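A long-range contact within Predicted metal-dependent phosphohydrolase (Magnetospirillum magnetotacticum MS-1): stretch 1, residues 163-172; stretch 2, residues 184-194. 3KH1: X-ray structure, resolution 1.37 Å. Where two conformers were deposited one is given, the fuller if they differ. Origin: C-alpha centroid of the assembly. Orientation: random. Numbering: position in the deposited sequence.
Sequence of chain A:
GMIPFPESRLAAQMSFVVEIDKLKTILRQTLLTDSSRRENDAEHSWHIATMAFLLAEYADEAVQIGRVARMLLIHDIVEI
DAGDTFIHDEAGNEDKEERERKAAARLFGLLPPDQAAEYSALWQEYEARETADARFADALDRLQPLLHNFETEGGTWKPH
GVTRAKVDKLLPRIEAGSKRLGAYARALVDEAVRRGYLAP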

# COMPACT_ATOMS: atom_id res chain seq x y z
N THR A 163 -22.43 -12.63 -13.36
CA THR A 163 -23.87 -12.43 -13.22
C THR A 163 -24.18 -12.00 -11.78
O THR A 163 -23.35 -12.14 -10.89
CB THR A 163 -24.61 -13.74 -13.45
OG1 THR A 163 -24.13 -14.72 -12.53
CG2 THR A 163 -24.45 -14.27 -14.91
N ARG A 164 -25.40 -11.51 -11.54
CA ARG A 164 -25.84 -11.20 -10.18
C ARG A 164 -25.64 -12.41 -9.27
O ARG A 164 -25.21 -12.27 -8.13
CB ARG A 164 -27.32 -10.83 -10.10
CG ARG A 164 -27.84 -10.60 -8.65
CD ARG A 164 -27.11 -9.43 -8.01
NE ARG A 164 -27.30 -9.24 -6.57
CZ ARG A 164 -27.98 -8.24 -6.05
NH1 ARG A 164 -28.57 -7.36 -6.84
NH2 ARG A 164 -28.03 -8.09 -4.76
N ALA A 165 -26.01 -13.60 -9.75
CA ALA A 165 -25.88 -14.80 -8.93
C ALA A 165 -24.45 -15.04 -8.45
O ALA A 165 -24.24 -15.39 -7.28
CB ALA A 165 -26.42 -16.05 -9.68
N LYS A 166 -23.46 -14.80 -9.31
CA LYS A 166 -22.05 -14.96 -8.92
C LYS A 166 -21.62 -13.92 -7.88
O LYS A 166 -20.92 -14.23 -6.91
CB LYS A 166 -21.12 -14.94 -10.14
CG LYS A 166 -21.29 -16.12 -11.09
CD LYS A 166 -20.28 -16.04 -12.23
CE LYS A 166 -20.61 -17.00 -13.36
NZ LYS A 166 -19.46 -17.14 -14.34
N VAL A 167 -22.07 -12.68 -8.06
CA VAL A 167 -21.76 -11.63 -7.10
C VAL A 167 -22.44 -11.89 -5.76
O VAL A 167 -21.87 -11.67 -4.70
CB VAL A 167 -22.11 -10.25 -7.65
CG1 VAL A 167 -21.92 -9.17 -6.57
CG2 VAL A 167 -21.29 -9.95 -8.92
N ASP A 168 -23.66 -12.41 -5.82
CA ASP A 168 -24.43 -12.70 -4.60
C ASP A 168 -23.74 -13.74 -3.75
O ASP A 168 -23.93 -13.81 -2.54
CB ASP A 168 -25.84 -13.22 -4.93
CG ASP A 168 -26.81 -12.12 -5.24
OD1 ASP A 168 -26.54 -10.93 -4.90
OD2 ASP A 168 -27.89 -12.43 -5.81
N LYS A 169 -22.96 -14.60 -4.36
CA LYS A 169 -22.20 -15.57 -3.60
C LYS A 169 -21.10 -14.93 -2.75
O LYS A 169 -20.72 -15.49 -1.73
CB LYS A 169 -21.62 -16.66 -4.53
CG LYS A 169 -22.68 -17.60 -5.11
N LEU A 170 -20.58 -13.75 -3.18
CA LEU A 170 -19.51 -13.03 -2.51
C LEU A 170 -20.01 -12.02 -1.46
O LEU A 170 -19.32 -11.70 -0.51
CB LEU A 170 -18.66 -12.27 -3.54
CG LEU A 170 -17.99 -13.15 -4.57
CD1 LEU A 170 -17.25 -12.20 -5.53
CD2 LEU A 170 -17.09 -14.20 -3.94
N LEU A 171 -21.23 -11.50 -1.64
CA LEU A 171 -21.71 -10.43 -0.78
C LEU A 171 -21.75 -10.82 0.73
O LEU A 171 -21.48 -9.97 1.59
CB LEU A 171 -23.08 -9.91 -1.23
CG LEU A 171 -23.03 -9.04 -2.50
CD1 LEU A 171 -24.39 -8.79 -3.07
CD2 LEU A 171 -22.37 -7.68 -2.25
N PRO A 172 -22.04 -12.10 1.06
CA PRO A 172 -22.03 -12.43 2.49
C PRO A 172 -20.66 -12.26 3.16
O PRO A 172 -20.59 -12.07 4.39
CB PRO A 172 -22.47 -13.89 2.52
CG PRO A 172 -23.31 -14.01 1.25
CD PRO A 172 -22.59 -13.20 0.25
N TYR A 184 -24.52 -1.50 1.93
CA TYR A 184 -24.05 -0.62 0.86
C TYR A 184 -23.77 -1.38 -0.40
O TYR A 184 -24.20 -1.02 -1.50
CB TYR A 184 -22.85 0.19 1.32
CG TYR A 184 -22.36 1.16 0.30
CD1 TYR A 184 -21.41 0.79 -0.64
CD2 TYR A 184 -22.87 2.45 0.24
CE1 TYR A 184 -21.01 1.68 -1.63
CE2 TYR A 184 -22.40 3.35 -0.71
CZ TYR A 184 -21.49 2.95 -1.65
OH TYR A 184 -21.05 3.84 -2.60
N ALA A 185 -23.02 -2.46 -0.24
CA ALA A 185 -22.63 -3.28 -1.36
C ALA A 185 -23.84 -3.86 -2.07
O ALA A 185 -23.86 -3.86 -3.30
CB ALA A 185 -21.71 -4.38 -0.91
N ARG A 186 -24.81 -4.40 -1.34
CA ARG A 186 -26.01 -4.91 -1.98
C ARG A 186 -26.77 -3.81 -2.76
O ARG A 186 -27.26 -4.05 -3.85
CB ARG A 186 -26.98 -5.57 -0.96
CG ARG A 186 -26.49 -6.89 -0.37
CD ARG A 186 -27.59 -7.60 0.43
NE ARG A 186 -28.02 -6.75 1.57
CZ ARG A 186 -27.40 -6.67 2.75
NH1 ARG A 186 -26.31 -7.37 3.02
NH2 ARG A 186 -27.88 -5.86 3.68
N ALA A 187 -26.87 -2.62 -2.19
CA ALA A 187 -27.56 -1.51 -2.88
C ALA A 187 -26.78 -1.10 -4.14
O ALA A 187 -27.34 -0.84 -5.19
CB ALA A 187 -27.72 -0.33 -1.92
N LEU A 188 -25.45 -1.12 -4.07
CA LEU A 188 -24.61 -0.80 -5.21
C LEU A 188 -24.83 -1.80 -6.32
O LEU A 188 -24.97 -1.44 -7.49
CB LEU A 188 -23.13 -0.79 -4.78
CG LEU A 188 -22.09 -0.24 -5.77
CD1 LEU A 188 -22.21 1.30 -5.90
CD2 LEU A 188 -20.69 -0.65 -5.35
N VAL A 189 -24.86 -3.09 -5.96
CA VAL A 189 -25.05 -4.14 -6.96
C VAL A 189 -26.47 -4.10 -7.55
O VAL A 189 -26.64 -4.26 -8.74
CB VAL A 189 -24.72 -5.51 -6.30
CG1 VAL A 189 -25.15 -6.69 -7.17
CG2 VAL A 189 -23.19 -5.57 -5.98
N ASP A 190 -27.48 -3.81 -6.71
CA ASP A 190 -28.83 -3.62 -7.23
C ASP A 190 -28.84 -2.55 -8.32
O ASP A 190 -29.46 -2.71 -9.35
CB ASP A 190 -29.81 -3.16 -6.13
CG ASP A 190 -30.19 -4.27 -5.14
OD1 ASP A 190 -29.95 -5.47 -5.41
OD2 ASP A 190 -30.74 -3.92 -4.06
N GLU A 191 -28.18 -1.42 -8.04
CA GLU A 191 -28.14 -0.34 -9.00
C GLU A 191 -27.34 -0.76 -10.24
O GLU A 191 -27.71 -0.42 -11.37
CB GLU A 191 -27.56 0.93 -8.37
CG GLU A 191 -27.44 2.11 -9.34
CD GLU A 191 -28.75 2.70 -9.84
OE1 GLU A 191 -29.82 2.46 -9.24
OE2 GLU A 191 -28.70 3.44 -10.86
N ALA A 192 -26.22 -1.47 -10.07
CA ALA A 192 -25.46 -1.97 -11.21
C ALA A 192 -26.33 -2.81 -12.14
O ALA A 192 -26.23 -2.71 -13.38
CB ALA A 192 -24.27 -2.81 -10.70
N VAL A 193 -27.20 -3.63 -11.57
CA VAL A 193 -28.06 -4.48 -12.40
C VAL A 193 -29.05 -3.59 -13.16
O VAL A 193 -29.28 -3.76 -14.36
CB VAL A 193 -28.79 -5.57 -11.55
CG1 VAL A 193 -29.88 -6.26 -12.36
CG2 VAL A 193 -27.80 -6.59 -11.01
N ARG A 194 -29.64 -2.62 -12.46
CA ARG A 194 -30.57 -1.68 -13.10
C ARG A 194 -29.92 -0.94 -14.27
O ARG A 194 -30.59 -0.66 -15.26
CB ARG A 194 -31.11 -0.66 -12.10
CG ARG A 194 -32.08 -1.22 -11.10
CD ARG A 194 -32.54 -0.09 -10.11
NE ARG A 194 -33.15 1.01 -10.86
CZ ARG A 194 -34.48 1.14 -11.04
NH1 ARG A 194 -34.98 2.14 -11.76
NH2 ARG A 194 -35.30 0.24 -10.52

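Two helices of one chain lie side by side here, their N-to-C directions 170° apart and so nearly antiparallel. Because they run in opposite senses, the early residues of stretch 2 meet the late residues of stretch 1: the CA atoms of Leu171 and Arg186 are 7.1 Å apart, while at the other end those of Arg164 and Val193 are 7.4 Å apart. The axes come no closer than 10.6 Å, a spacing that leaves room for side chains between the backbones, and the contact is made largely by those side chains.

Along stretch 2, the first residue to touch the other helix is Ala185. It is buried and its CA-to-CB bond points toward stretch 1, where its CB meets Leu171 CD2 at 3.6 Å. A methyl group suits this place: it offers an apolar surface without reaching far from its own backbone, and the longer leucine spans the gap.

Arg186 points sideways and remains partly exposed. Its aliphatic portion is what counts, with CG 3.9 Å from Leu171 CD1. An arginine serves well in such a position, since its methylenes can pack against a leucine while its charged end finds polar company; here NH1 is hydrogen-bonded elsewhere in the structure.

One turn beyond Ala185 comes Val189, also buried and directed toward stretch 1. Val189 touches both Val167 and Arg164. Its CG2 packs 3.9 Å from Val167 CG1 and lies 4.4 Å from Leu171 CD2, extending the apolar seam begun by Ala185. Its CG1 sits over one face of the Arg164 guanidinium, 3.4 Å from NE. The face of this flat group is poor in hydrogen-bonding capacity, so a methyl can cover it while the N-H groups, which lie in the plane, remain free to seek acceptors.

Asp190 supplies such an acceptor. Its CA-to-CB bond is sideways, but the end of the side chain comes nearer and places OD1 at the guanidinium edge, 2.7 Å from Arg164 NH1. The N-H...O angle of 167° makes this a nearly straight hydrogen bond within a salt bridge; a second bond, from Arg164 NH2 to Asp190 OD1 at 3.3 Å and 132°, is weak. The same arginine is held within its own helix by Asp168, one turn on, whose OD1 accepts a very short bond of 2.5 Å from Arg164 NE. Two carboxylates, one from each helix, thus share one guanidinium, which links the helices across an otherwise mainly apolar contact.

Val193, a turn after Val189, closes the walk. It points toward stretch 1, and its CG2 lies 4.2 Å from Arg164 CD, near the plane of the guanidinium. Valine suits a place beside the CD methylene, its CG2 taking up space at the guanidinium edge without competing for the N-H groups. Ala185, Val189 and Val193 therefore form a stripe at four-residue intervals, a spacing close to one helical turn, which keeps the three on one side of the helix.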